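KLLA0F20702p (Kluyveromyces lactis, PDB 5Y5A) probably serves as the Est1 subunit of yeast telomerase, its crystallised part binding a segment of Cdc13, an interaction linked to recruiting telomerase to telomeres. Local coordinates at residues F12-Q16 with L84-V89; F15-L19 with A37-I41; L49-I54 with L140-Y145; L192-G196 with Y223-A227; S233-L239 with S264-A270. Residues are numbered along the deposited sequence.

How the interactions relate
All five contacts join helices, or the loops beside them, in the N-terminal half of this largely helical chain. Interactions 1 and 2 share F15 and Q16 on helix 7-21 and lie about 8 Å apart between centres, so that helix is held by both helix 78-105 and helix 33-53. Interaction 3 uses the far end of helix 33-53, its centre about 23 Å from that of interaction 2. Stacking of W86 on Y194 carries interaction 1 to interaction 4, where helix 179-206 meets helix 218-230; T237 then packs against L224 and A227, leading to interaction 5, whose centre is about 13 Å from that of interaction 4. The series thus runs from the N-terminal helices to the bound peptide.

Interaction 1: F12-Q16 with L84-V89; sequences FSGFQ and LTWKHV
Both segments are helical and run roughly parallel: the N-to-C directions of helices 12-16 and 84-89 differ by 34° (signed crossing -34°), and their axes approach to 8.4 Å. The backbones are closest at Q16 and H88, whose CA atoms are 4.9 Å apart. Residues 86-89 form a wider, pi-type turn, with H88 at phi/psi -102/-21 and V89 at -113/-59. F12, in rotamer m, is a knob in the hole formed by L84, T85, H88 and V89. L84 CB lies over one face of the phenyl ring, 3.6 Å from its centroid and 15° off the normal, a CH-pi contact. T85 OG1 lies at the ring edge, 3.2 Å from F12 CE2, and is hydrogen-bonded to I81 O one turn back. One turn after F12, F15 CB meets V89 CG2 at 3.8 Å, while its ring leads off toward I41, I45 and M48 of helix 33-53. On the more open flank, Q16 extends with chi1 and chi2 both t, and H88 takes rotamer m, so that H88 ND1 donates to Q16 OE1 at 2.6 Å (N-H...O 148°). F12 O lies 3.3 Å from H88 CB. The knob-into-hole packing is thus combined with a single polar tie: burial of F12 supplies the apolar bulk of the interface, and in the short bond ND1 of H88 serves as donor to the glutamine carbonyl oxygen.

Interaction 2: F15-L19 with A37-I41; sequences FQKQL and AIQMI
F15 starts the interface, on a helix that runs nearly antiparallel (170°) to helix 37-41 with the short axes 10.9 Å apart; its CA is 6.8 Å from that of I41. With chi1 m and chi2 -22°, the F15 ring offers one face to I41 CG2, 3.7 Å from the centroid and 18° off the normal, a CH-pi contact whose closest atom pair is F15 CG to I41 CG2 at 3.6 Å. Q18, at the edge, brings OE1 to 3.8 Å from I41 CD1. L19 (m, t), its CA 7.2 Å from that of A37, reaches across so that L19 CG is 3.8 Å from I41 CD1 and L19 CD2 is 4.0 Å from A37 CB. I38, with both chi angles m, packs on I93 of helix 78-105. I41 (m, t) therefore sits between F15 and L19, one helical turn apart. V89 and I93 of helix 78-105 complete the apolar cluster. This is side-chain packing of an antiparallel helix pair, the hairpin formed by helices 7-21 and 33-53.

Interaction 3: L49-I54 with L140-Y145; sequences LLQSLI and LIFANY
L140, in rotamer t, p, spreads its methyls over L50, L53 and I54 of the other segment: L140 CD2 lies 3.9 Å from L50 CD2 and 4.1 Å from L53 CD1, and L140 CD1 is 4.0 Å from I54 CD1. Helices 49-53 and 140-144 run roughly parallel, 28° apart (signed crossing -28°), with axes 11.6 Å apart; CA atoms are nearest at L53 and I141, 7.4 Å. L53 (m, t) also sets its CD1 4.0 Å from I141 CG1. Y145 has left helical conformation at phi/psi -125/146, and with chi1 m its hydroxyl reaches back, Y145 OH donating to L53 O at a very short 2.5 Å. N144 ND2 bonds L140 O at 3.1 Å within its own helix and lies 3.7 Å from I54 CD1. A tyrosine just past helix 140-144 thus ties to a backbone carbonyl of segment 49-54. Around this contact, L49 and L53 also touch helix 78-105, I141 packs on A187 and S188 of helix 179-206, and the Y145 ring meets F180 edge-to-face.

Interaction 4: L192-G196 with Y223-A227; sequences LLYIG and YLDIA
An antiparallel helix pair, packed closely enough for a glycine to matter, joins helix 179-206 to helix 218-230 in the largely helical fold; both sequence families belong to the TPR clan. The short axes approach to 8.1 Å with 158° between their N-to-C directions (signed crossing -158°). The CA atoms pair L192 with A227 at 5.4 Å and G196 with Y223 at 5.5 Å. L192 (m, t) and Y223 (chi1 m, chi2 -72°) bury the most surface. L192 CB rests on A227 CB at 3.7 Å, L192 CD1 reaches I226 CG2 at 3.7 Å, and L192 CD2 lies at the edge of the Y223 ring, 4.0 Å from Y223 CD1. One face of that ring receives I195 CG2, while Y223 CB is 3.8 Å from L192 O. L224 (m, t), third in buried area, turns its CD2 to 4.0 Å from L193 CD1 and 4.2 Å from G196 CA. A CB on G196 would clash with L224 CD2, coming to about 2.6 Å, so the bare backbone there accommodates the leucine. The contact is wholly buried, with H131 of helix 113-144 beside I195 and Y223, and helix 235-247 beside L193, L224 and A227. The tightest ring contact is a CH-pi one: I195 CG2 stands 3.5 Å from the Y223 centroid, just 7° off the ring normal.

Interaction 5: S233-L239 with S264-A270; sequences SVGETFL and SRLPSDA
S233 O and L266 O do much of the accepting where residues 233-239, a loop entering helix 235-247, run beside the loop 264-270. V234 and L266 form a single beta bridge, CA atoms 5.0 Å apart: L266 N donates to S233 O at 2.9 Å (147°), and G235 N donates to L266 O at 2.8 Å (169°). S264 OG, in rotamer p, gives S233 O a second donor at 2.8 Å. L266 O likewise accepts a second hydrogen bond, from a water 3.0 Å away that accepts from E236 N at 3.1 Å, so the first turn of the helix is tied to the loop. G235 CA lies 4.2 Å from P267 CA, where a CB would clash with the loop backbone. Further on, S268 OG (chi1 t) donates to E236 OE1 at 2.7 Å and accepts from A270 N at 3.0 Å, a capping bond ahead of helix 271-279. L239 CD2 packs on A270 CB at 3.7 Å. S233 OG hydrogen-bonds the backbone of the bound peptide, as does R265 NH1, while R265 NE forms a salt bridge with E490 and L266 packs on an apolar side chain of the peptide. Pairing of S233 O, L266 O, G235 N and L266 N across the two segments is consistent with a framework that presents S233 OG and R265 NH1 to the peptide backbone, as in a peptide-binding surface.

Interaction 1: F12-Q16 with L84-V89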
# COMPACT_ATOMS: atom_id res chain seq x y z
N PHE A 12 -30.73 5.75 -7.79
CA PHE A 12 -30.07 5.19 -6.62
C PHE A 12 -30.34 6.01 -5.36
O PHE A 12 -30.40 5.46 -4.26
CB PHE A 12 -28.57 5.07 -6.86
CG PHE A 12 -28.18 3.75 -7.45
CD1 PHE A 12 -28.20 3.55 -8.82
CD2 PHE A 12 -27.83 2.69 -6.63
CE1 PHE A 12 -27.87 2.33 -9.36
CE2 PHE A 12 -27.49 1.46 -7.16
CZ PHE A 12 -27.50 1.28 -8.53
N SER A 13 -30.51 7.32 -5.53
CA SER A 13 -30.93 8.16 -4.43
C SER A 13 -32.27 7.66 -3.90
O SER A 13 -32.51 7.64 -2.69
CB SER A 13 -31.03 9.62 -4.88
OG SER A 13 -31.68 10.41 -3.89
N GLY A 14 -33.13 7.24 -4.82
CA GLY A 14 -34.43 6.70 -4.48
C GLY A 14 -34.35 5.39 -3.72
O GLY A 14 -35.17 5.13 -2.85
N PHE A 15 -33.37 4.56 -4.05
CA PHE A 15 -33.16 3.32 -3.32
C PHE A 15 -32.84 3.64 -1.88
O PHE A 15 -33.39 3.04 -0.95
CB PHE A 15 -32.03 2.49 -3.94
CG PHE A 15 -32.33 1.98 -5.31
CD1 PHE A 15 -33.63 1.84 -5.74
CD2 PHE A 15 -31.30 1.63 -6.17
CE1 PHE A 15 -33.91 1.37 -7.00
CE2 PHE A 15 -31.58 1.16 -7.44
CZ PHE A 15 -32.88 1.03 -7.85
N GLN A 16 -31.93 4.59 -1.70
CA GLN A 16 -31.50 5.02 -0.38
C GLN A 16 -32.69 5.49 0.45
O GLN A 16 -32.91 4.99 1.56
CB GLN A 16 -30.46 6.14 -0.50
CG GLN A 16 -29.87 6.60 0.82
CD GLN A 16 -28.67 7.51 0.63
OE1 GLN A 16 -27.94 7.39 -0.35
NE2 GLN A 16 -28.47 8.43 1.56
N LEU A 84 -22.55 3.32 -6.93
CA LEU A 84 -23.82 3.86 -6.46
C LEU A 84 -24.55 2.84 -5.57
O LEU A 84 -25.37 3.21 -4.71
CB LEU A 84 -24.71 4.26 -7.63
CG LEU A 84 -24.29 5.50 -8.42
CD1 LEU A 84 -25.22 5.70 -9.61
CD2 LEU A 84 -24.29 6.73 -7.53
N THR A 85 -24.26 1.57 -5.79
CA THR A 85 -24.88 0.50 -5.01
C THR A 85 -24.33 0.50 -3.59
O THR A 85 -25.09 0.42 -2.62
CB THR A 85 -24.64 -0.87 -5.65
OG1 THR A 85 -25.31 -0.92 -6.92
CG2 THR A 85 -25.17 -1.97 -4.75
N TRP A 86 -23.01 0.58 -3.47
CA TRP A 86 -22.37 0.66 -2.17
C TRP A 86 -22.83 1.90 -1.42
O TRP A 86 -23.30 1.81 -0.29
CB TRP A 86 -20.85 0.68 -2.32
CG TRP A 86 -20.18 0.88 -1.01
CD1 TRP A 86 -19.53 2.00 -0.59
CD2 TRP A 86 -20.12 -0.06 0.07
NE1 TRP A 86 -19.05 1.81 0.69
CE2 TRP A 86 -19.40 0.56 1.12
CE3 TRP A 86 -20.60 -1.36 0.26
CZ2 TRP A 86 -19.15 -0.08 2.33
CZ3 TRP A 86 -20.34 -1.99 1.46
CH2 TRP A 86 -19.63 -1.36 2.48
N LYS A 87 -22.71 3.05 -2.07
CA LYS A 87 -22.98 4.34 -1.46
C LYS A 87 -24.42 4.52 -1.00
O LYS A 87 -24.67 5.02 0.10
CB LYS A 87 -22.62 5.46 -2.43
CG LYS A 87 -22.75 6.86 -1.86
CD LYS A 87 -22.41 7.89 -2.91
CE LYS A 87 -22.61 9.30 -2.39
NZ LYS A 87 -22.36 10.32 -3.46
N HIS A 88 -25.37 4.12 -1.83
CA HIS A 88 -26.77 4.45 -1.60
C HIS A 88 -27.60 3.30 -1.02
O HIS A 88 -28.65 3.52 -0.42
CB HIS A 88 -27.41 4.93 -2.89
CG HIS A 88 -26.82 6.20 -3.42
ND1 HIS A 88 -27.07 7.43 -2.85
CD2 HIS A 88 -25.97 6.43 -4.45
CE1 HIS A 88 -26.41 8.36 -3.52
NE2 HIS A 88 -25.74 7.78 -4.49
N VAL A 89 -27.12 2.07 -1.21
CA VAL A 89 -27.88 0.91 -0.76
C VAL A 89 -27.19 0.18 0.38
O VAL A 89 -27.77 -0.02 1.44
CB VAL A 89 -28.10 -0.09 -1.91
CG1 VAL A 89 -28.92 -1.27 -1.42
CG2 VAL A 89 -28.79 0.60 -3.08

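Interaction 2: F15-L19 with A37-I41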
# COMPACT_ATOMS: atom_id res chain seq x y z
N PHE A 15 -33.37 4.56 -4.05
CA PHE A 15 -33.16 3.32 -3.32
C PHE A 15 -32.84 3.64 -1.88
O PHE A 15 -33.39 3.04 -0.95
CB PHE A 15 -32.03 2.49 -3.94
CG PHE A 15 -32.33 1.98 -5.31
CD1 PHE A 15 -33.63 1.84 -5.74
CD2 PHE A 15 -31.30 1.63 -6.17
CE1 PHE A 15 -33.91 1.37 -7.00
CE2 PHE A 15 -31.58 1.16 -7.44
CZ PHE A 15 -32.88 1.03 -7.85
N GLN A 16 -31.93 4.59 -1.70
CA GLN A 16 -31.50 5.02 -0.38
C GLN A 16 -32.69 5.49 0.45
O GLN A 16 -32.91 4.99 1.56
CB GLN A 16 -30.46 6.14 -0.50
CG GLN A 16 -29.87 6.60 0.82
CD GLN A 16 -28.67 7.51 0.63
OE1 GLN A 16 -27.94 7.39 -0.35
NE2 GLN A 16 -28.47 8.43 1.56
N LYS A 17 -33.47 6.42 -0.10
CA LYS A 17 -34.61 6.98 0.62
C LYS A 17 -35.65 5.92 0.97
O LYS A 17 -36.26 5.97 2.03
CB LYS A 17 -35.26 8.10 -0.20
CG LYS A 17 -34.31 9.26 -0.49
CD LYS A 17 -35.02 10.48 -1.06
CE LYS A 17 -34.02 11.61 -1.28
NZ LYS A 17 -34.65 12.87 -1.74
N GLN A 18 -35.84 4.96 0.07
CA GLN A 18 -36.73 3.83 0.32
C GLN A 18 -36.27 3.03 1.54
O GLN A 18 -37.08 2.70 2.41
CB GLN A 18 -36.81 2.92 -0.90
CG GLN A 18 -37.71 3.44 -2.01
CD GLN A 18 -37.87 2.46 -3.16
OE1 GLN A 18 -37.10 1.51 -3.29
NE2 GLN A 18 -38.88 2.69 -4.00
N LEU A 19 -34.98 2.73 1.60
CA LEU A 19 -34.44 1.88 2.66
C LEU A 19 -34.33 2.60 4.00
O LEU A 19 -34.38 1.96 5.05
CB LEU A 19 -33.06 1.34 2.24
CG LEU A 19 -33.12 0.24 1.18
CD1 LEU A 19 -31.73 -0.16 0.74
CD2 LEU A 19 -33.88 -0.97 1.72
N ALA A 37 -37.77 -5.37 0.52
CA ALA A 37 -37.29 -4.14 -0.10
C ALA A 37 -35.90 -4.33 -0.70
O ALA A 37 -35.62 -3.89 -1.81
CB ALA A 37 -37.28 -3.01 0.91
N ILE A 38 -35.04 -5.00 0.02
CA ILE A 38 -33.70 -5.22 -0.47
C ILE A 38 -33.71 -6.09 -1.69
O ILE A 38 -32.96 -5.87 -2.61
CB ILE A 38 -32.81 -5.82 0.63
CG1 ILE A 38 -32.81 -4.91 1.84
CG2 ILE A 38 -31.36 -6.00 0.19
CD1 ILE A 38 -32.31 -3.52 1.54
N GLN A 39 -34.56 -7.09 -1.68
CA GLN A 39 -34.65 -8.02 -2.80
C GLN A 39 -35.11 -7.33 -4.08
O GLN A 39 -34.63 -7.64 -5.16
CB GLN A 39 -35.60 -9.17 -2.47
CG GLN A 39 -34.98 -10.24 -1.60
CD GLN A 39 -36.00 -11.26 -1.16
OE1 GLN A 39 -37.20 -11.02 -1.22
NE2 GLN A 39 -35.52 -12.42 -0.73
N MET A 40 -36.05 -6.41 -3.94
CA MET A 40 -36.57 -5.68 -5.09
C MET A 40 -35.49 -4.78 -5.68
O MET A 40 -35.32 -4.73 -6.90
CB MET A 40 -37.79 -4.85 -4.69
CG MET A 40 -38.99 -5.69 -4.29
SD MET A 40 -39.55 -6.78 -5.61
CE MET A 40 -40.14 -5.58 -6.79
N ILE A 41 -34.75 -4.09 -4.82
CA ILE A 41 -33.70 -3.18 -5.25
C ILE A 41 -32.54 -3.95 -5.87
O ILE A 41 -32.00 -3.55 -6.90
CB ILE A 41 -33.21 -2.30 -4.08
CG1 ILE A 41 -34.34 -1.38 -3.61
CG2 ILE A 41 -31.98 -1.49 -4.49
CD1 ILE A 41 -34.01 -0.56 -2.39

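Interaction 3: L49-I54 with L140-Y145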
# COMPACT_ATOMS: atom_id res chain seq x y z
N LEU A 49 -26.90 -4.11 -14.32
CA LEU A 49 -25.58 -4.71 -14.53
C LEU A 49 -25.58 -5.68 -15.71
O LEU A 49 -24.58 -5.81 -16.41
CB LEU A 49 -25.12 -5.43 -13.26
CG LEU A 49 -24.72 -4.49 -12.11
CD1 LEU A 49 -24.58 -5.26 -10.80
CD2 LEU A 49 -23.42 -3.77 -12.46
N LEU A 50 -26.70 -6.35 -15.93
CA LEU A 50 -26.86 -7.21 -17.09
C LEU A 50 -26.82 -6.39 -18.37
O LEU A 50 -26.04 -6.68 -19.28
CB LEU A 50 -28.16 -8.00 -17.02
CG LEU A 50 -28.16 -9.33 -16.27
CD1 LEU A 50 -29.54 -9.95 -16.33
CD2 LEU A 50 -27.13 -10.28 -16.86
N GLN A 51 -27.65 -5.35 -18.42
CA GLN A 51 -27.69 -4.43 -19.56
C GLN A 51 -26.32 -3.80 -19.79
O GLN A 51 -25.99 -3.42 -20.91
CB GLN A 51 -28.74 -3.34 -19.34
CG GLN A 51 -30.18 -3.80 -19.56
CD GLN A 51 -31.20 -2.97 -18.79
OE1 GLN A 51 -30.90 -2.40 -17.74
NE2 GLN A 51 -32.42 -2.90 -19.31
N SER A 52 -25.52 -3.71 -18.73
CA SER A 52 -24.20 -3.09 -18.80
C SER A 52 -23.11 -4.03 -19.29
O SER A 52 -22.04 -3.57 -19.69
CB SER A 52 -23.80 -2.53 -17.44
OG SER A 52 -24.58 -1.40 -17.09
N LEU A 53 -23.35 -5.33 -19.24
CA LEU A 53 -22.25 -6.28 -19.42
C LEU A 53 -22.52 -7.40 -20.43
O LEU A 53 -21.67 -8.28 -20.61
CB LEU A 53 -21.88 -6.89 -18.07
CG LEU A 53 -21.43 -5.90 -17.00
CD1 LEU A 53 -21.23 -6.58 -15.66
CD2 LEU A 53 -20.15 -5.19 -17.43
N ILE A 54 -23.67 -7.37 -21.10
CA ILE A 54 -23.96 -8.36 -22.14
C ILE A 54 -24.13 -7.69 -23.50
O ILE A 54 -23.79 -8.25 -24.54
CB ILE A 54 -25.22 -9.18 -21.81
CG1 ILE A 54 -25.15 -9.71 -20.38
CG2 ILE A 54 -25.40 -10.32 -22.80
CD1 ILE A 54 -23.94 -10.57 -20.11
N LEU A 140 -20.82 -13.60 -13.30
CA LEU A 140 -21.36 -13.18 -14.58
C LEU A 140 -20.22 -12.79 -15.52
O LEU A 140 -20.15 -13.26 -16.65
CB LEU A 140 -22.31 -12.00 -14.42
CG LEU A 140 -22.77 -11.33 -15.72
CD1 LEU A 140 -23.64 -12.28 -16.54
CD2 LEU A 140 -23.49 -10.02 -15.47
N ILE A 141 -19.34 -11.94 -15.02
CA ILE A 141 -18.24 -11.40 -15.80
C ILE A 141 -17.30 -12.50 -16.30
O ILE A 141 -17.01 -12.58 -17.49
CB ILE A 141 -17.43 -10.38 -14.99
CG1 ILE A 141 -18.25 -9.10 -14.82
CG2 ILE A 141 -16.11 -10.08 -15.66
CD1 ILE A 141 -17.64 -8.12 -13.83
N PHE A 142 -16.86 -13.34 -15.40
CA PHE A 142 -15.96 -14.41 -15.72
C PHE A 142 -16.57 -15.50 -16.58
O PHE A 142 -15.87 -16.30 -17.16
CB PHE A 142 -15.40 -15.01 -14.45
CG PHE A 142 -14.27 -14.23 -13.85
CD1 PHE A 142 -14.52 -13.15 -13.05
CD2 PHE A 142 -12.97 -14.57 -14.09
CE1 PHE A 142 -13.49 -12.43 -12.50
CE2 PHE A 142 -11.94 -13.86 -13.54
CZ PHE A 142 -12.20 -12.78 -12.75
N ALA A 143 -17.89 -15.53 -16.66
CA ALA A 143 -18.60 -16.53 -17.46
C ALA A 143 -18.70 -16.12 -18.92
O ALA A 143 -18.73 -16.97 -19.81
CB ALA A 143 -19.99 -16.78 -16.89
N ASN A 144 -18.74 -14.81 -19.17
CA ASN A 144 -18.87 -14.29 -20.53
C ASN A 144 -17.53 -14.01 -21.22
O ASN A 144 -17.37 -14.26 -22.41
CB ASN A 144 -19.70 -13.01 -20.53
CG ASN A 144 -21.19 -13.28 -20.51
OD1 ASN A 144 -21.84 -13.31 -21.55
ND2 ASN A 144 -21.74 -13.46 -19.31
N TYR A 145 -16.58 -13.48 -20.46
CA TYR A 145 -15.37 -12.95 -21.08
C TYR A 145 -14.08 -13.55 -20.51
O TYR A 145 -14.00 -13.87 -19.32
CB TYR A 145 -15.35 -11.42 -20.93
CG TYR A 145 -16.65 -10.76 -21.35
CD1 TYR A 145 -17.01 -10.69 -22.69
CD2 TYR A 145 -17.51 -10.20 -20.41
CE1 TYR A 145 -18.20 -10.09 -23.08
CE2 TYR A 145 -18.70 -9.60 -20.79
CZ TYR A 145 -19.04 -9.54 -22.12
OH TYR A 145 -20.21 -8.95 -22.51

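Interaction 4: L192-G196 with Y223-A227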
# COMPACT_ATOMS: atom_id res chain seq x y z
N LEU A 192 -14.81 -7.08 -5.72
CA LEU A 192 -13.87 -7.54 -4.72
C LEU A 192 -13.71 -6.52 -3.59
O LEU A 192 -13.58 -6.90 -2.43
CB LEU A 192 -12.52 -7.84 -5.38
CG LEU A 192 -12.55 -8.97 -6.41
CD1 LEU A 192 -11.29 -8.95 -7.25
CD2 LEU A 192 -12.73 -10.33 -5.74
N LEU A 193 -13.73 -5.24 -3.93
CA LEU A 193 -13.63 -4.18 -2.93
C LEU A 193 -14.80 -4.18 -1.96
O LEU A 193 -14.62 -4.08 -0.74
CB LEU A 193 -13.52 -2.80 -3.59
CG LEU A 193 -13.48 -1.59 -2.64
CD1 LEU A 193 -12.21 -1.60 -1.78
CD2 LEU A 193 -13.60 -0.27 -3.39
N TYR A 194 -16.02 -4.29 -2.48
CA TYR A 194 -17.19 -4.15 -1.63
C TYR A 194 -17.56 -5.45 -0.92
O TYR A 194 -18.22 -5.43 0.12
CB TYR A 194 -18.37 -3.62 -2.45
CG TYR A 194 -18.12 -2.22 -2.96
CD1 TYR A 194 -17.62 -1.23 -2.11
CD2 TYR A 194 -18.34 -1.89 -4.30
CE1 TYR A 194 -17.37 0.06 -2.58
CE2 TYR A 194 -18.10 -0.60 -4.77
CZ TYR A 194 -17.61 0.36 -3.90
OH TYR A 194 -17.38 1.64 -4.37
N ILE A 195 -17.12 -6.57 -1.47
CA ILE A 195 -17.20 -7.82 -0.72
C ILE A 195 -16.29 -7.67 0.50
O ILE A 195 -16.68 -8.01 1.62
CB ILE A 195 -16.78 -9.04 -1.57
CG1 ILE A 195 -17.93 -9.44 -2.50
CG2 ILE A 195 -16.40 -10.21 -0.69
CD1 ILE A 195 -17.59 -10.57 -3.44
N GLY A 196 -15.09 -7.12 0.28
CA GLY A 196 -14.13 -6.88 1.35
C GLY A 196 -14.70 -6.04 2.48
O GLY A 196 -14.68 -6.46 3.64
N TYR A 223 -9.89 -10.87 -0.08
CA TYR A 223 -10.62 -10.22 -1.17
C TYR A 223 -9.97 -8.90 -1.56
O TYR A 223 -9.84 -8.59 -2.73
CB TYR A 223 -12.08 -10.00 -0.78
CG TYR A 223 -12.93 -11.26 -0.82
CD1 TYR A 223 -13.28 -11.83 -2.04
CD2 TYR A 223 -13.37 -11.86 0.34
CE1 TYR A 223 -14.05 -12.98 -2.09
CE2 TYR A 223 -14.15 -13.01 0.30
CZ TYR A 223 -14.48 -13.57 -0.92
OH TYR A 223 -15.25 -14.71 -0.96
N LEU A 224 -9.57 -8.13 -0.56
CA LEU A 224 -8.91 -6.85 -0.79
C LEU A 224 -7.56 -7.06 -1.48
O LEU A 224 -7.19 -6.30 -2.38
CB LEU A 224 -8.73 -6.10 0.53
CG LEU A 224 -10.01 -5.63 1.22
CD1 LEU A 224 -9.70 -4.97 2.56
CD2 LEU A 224 -10.77 -4.67 0.32
N ASP A 225 -6.84 -8.11 -1.08
CA ASP A 225 -5.57 -8.43 -1.71
C ASP A 225 -5.76 -8.70 -3.20
O ASP A 225 -4.99 -8.22 -4.03
CB ASP A 225 -4.92 -9.64 -1.04
CG ASP A 225 -4.21 -9.28 0.25
OD1 ASP A 225 -4.50 -8.21 0.81
OD2 ASP A 225 -3.36 -10.08 0.69
N ILE A 226 -6.80 -9.45 -3.53
CA ILE A 226 -7.08 -9.75 -4.92
C ILE A 226 -7.47 -8.47 -5.66
O ILE A 226 -7.01 -8.24 -6.78
CB ILE A 226 -8.18 -10.81 -5.05
CG1 ILE A 226 -7.75 -12.08 -4.33
CG2 ILE A 226 -8.44 -11.11 -6.51
CD1 ILE A 226 -8.83 -13.14 -4.26
N ALA A 227 -8.30 -7.64 -5.03
CA ALA A 227 -8.68 -6.36 -5.62
C ALA A 227 -7.46 -5.48 -5.93
O ALA A 227 -7.37 -4.89 -7.00
CB ALA A 227 -9.65 -5.63 -4.71

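Interaction 5: S233-L239 with S264-A270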
# COMPACT_ATOMS: atom_id res chain seq x y z
N SER A 233 -3.70 0.54 -8.89
CA SER A 233 -3.80 2.00 -8.88
C SER A 233 -4.87 2.53 -7.91
O SER A 233 -4.82 3.69 -7.50
CB SER A 233 -4.10 2.54 -10.28
OG SER A 233 -5.45 2.29 -10.62
N VAL A 234 -5.84 1.69 -7.57
CA VAL A 234 -6.99 2.15 -6.79
C VAL A 234 -6.65 2.22 -5.31
O VAL A 234 -6.46 1.20 -4.64
CB VAL A 234 -8.22 1.24 -7.03
CG1 VAL A 234 -9.31 1.52 -6.01
CG2 VAL A 234 -8.74 1.45 -8.44
N GLY A 235 -6.56 3.45 -4.81
CA GLY A 235 -6.20 3.70 -3.43
C GLY A 235 -7.16 3.12 -2.42
O GLY A 235 -6.75 2.69 -1.34
N GLU A 236 -8.45 3.09 -2.77
CA GLU A 236 -9.49 2.71 -1.83
C GLU A 236 -9.28 1.31 -1.25
O GLU A 236 -9.63 1.05 -0.10
CB GLU A 236 -10.87 2.80 -2.49
CG GLU A 236 -12.03 2.80 -1.50
CD GLU A 236 -12.10 4.07 -0.66
OE1 GLU A 236 -11.58 5.12 -1.11
OE2 GLU A 236 -12.69 4.02 0.44
N THR A 237 -8.68 0.43 -2.04
CA THR A 237 -8.40 -0.92 -1.57
C THR A 237 -7.42 -0.93 -0.40
O THR A 237 -7.59 -1.66 0.55
CB THR A 237 -7.82 -1.79 -2.68
OG1 THR A 237 -8.56 -1.58 -3.89
CG2 THR A 237 -7.88 -3.24 -2.28
N PHE A 238 -6.39 -0.10 -0.51
CA PHE A 238 -5.41 0.04 0.57
C PHE A 238 -6.05 0.68 1.79
O PHE A 238 -5.77 0.31 2.92
CB PHE A 238 -4.20 0.88 0.09
CG PHE A 238 -3.42 0.24 -1.01
CD1 PHE A 238 -3.79 0.40 -2.34
CD2 PHE A 238 -2.29 -0.53 -0.73
CE1 PHE A 238 -3.07 -0.19 -3.36
CE2 PHE A 238 -1.56 -1.12 -1.75
CZ PHE A 238 -1.95 -0.95 -3.06
N LEU A 239 -6.94 1.65 1.55
CA LEU A 239 -7.63 2.32 2.64
C LEU A 239 -8.41 1.32 3.49
O LEU A 239 -8.33 1.32 4.72
CB LEU A 239 -8.58 3.40 2.12
CG LEU A 239 -9.24 4.17 3.27
CD1 LEU A 239 -8.33 5.28 3.77
CD2 LEU A 239 -10.61 4.71 2.89
N SER A 264 -1.35 6.31 -4.42
CA SER A 264 -1.49 5.45 -5.59
C SER A 264 -1.94 6.31 -6.76
O SER A 264 -2.40 7.43 -6.56
CB SER A 264 -2.47 4.30 -5.32
OG SER A 264 -3.80 4.76 -5.18
N ARG A 265 -1.82 5.79 -7.98
CA ARG A 265 -2.12 6.59 -9.16
C ARG A 265 -3.57 7.10 -9.17
O ARG A 265 -3.84 8.20 -9.68
CB ARG A 265 -1.82 5.79 -10.44
CG ARG A 265 -1.92 6.64 -11.72
CD ARG A 265 -1.16 6.02 -12.90
NE ARG A 265 -1.62 4.67 -13.18
CZ ARG A 265 -2.58 4.38 -14.04
NH1 ARG A 265 -3.18 5.36 -14.72
NH2 ARG A 265 -2.95 3.12 -14.23
N LEU A 266 -4.48 6.33 -8.59
CA LEU A 266 -5.86 6.79 -8.35
C LEU A 266 -6.19 6.75 -6.86
O LEU A 266 -6.82 5.80 -6.38
CB LEU A 266 -6.86 5.94 -9.14
CG LEU A 266 -6.97 6.26 -10.63
CD1 LEU A 266 -7.88 5.26 -11.30
CD2 LEU A 266 -7.51 7.66 -10.82
N PRO A 267 -5.79 7.79 -6.12
CA PRO A 267 -5.79 7.73 -4.65
C PRO A 267 -7.18 7.85 -4.02
O PRO A 267 -8.13 8.34 -4.65
CB PRO A 267 -4.91 8.92 -4.26
CG PRO A 267 -5.13 9.92 -5.37
CD PRO A 267 -5.41 9.12 -6.63
N SER A 268 -7.31 7.40 -2.77
CA SER A 268 -8.56 7.61 -2.04
C SER A 268 -8.57 8.99 -1.41
O SER A 268 -7.58 9.41 -0.82
CB SER A 268 -8.75 6.55 -0.96
OG SER A 268 -9.81 6.93 -0.09
N ASP A 269 -9.70 9.68 -1.53
CA ASP A 269 -9.90 10.96 -0.84
C ASP A 269 -9.87 10.82 0.68
O ASP A 269 -9.54 11.77 1.37
CB ASP A 269 -11.22 11.59 -1.26
CG ASP A 269 -11.13 12.31 -2.58
OD1 ASP A 269 -10.00 12.66 -2.99
OD2 ASP A 269 -12.19 12.54 -3.20
N ALA A 270 -10.22 9.65 1.20
CA ALA A 270 -10.20 9.43 2.64
C ALA A 270 -8.79 9.10 3.14
O ALA A 270 -8.56 8.95 4.34
CB ALA A 270 -11.18 8.32 3.04
O HOH W 1 -9.31 5.23 -4.90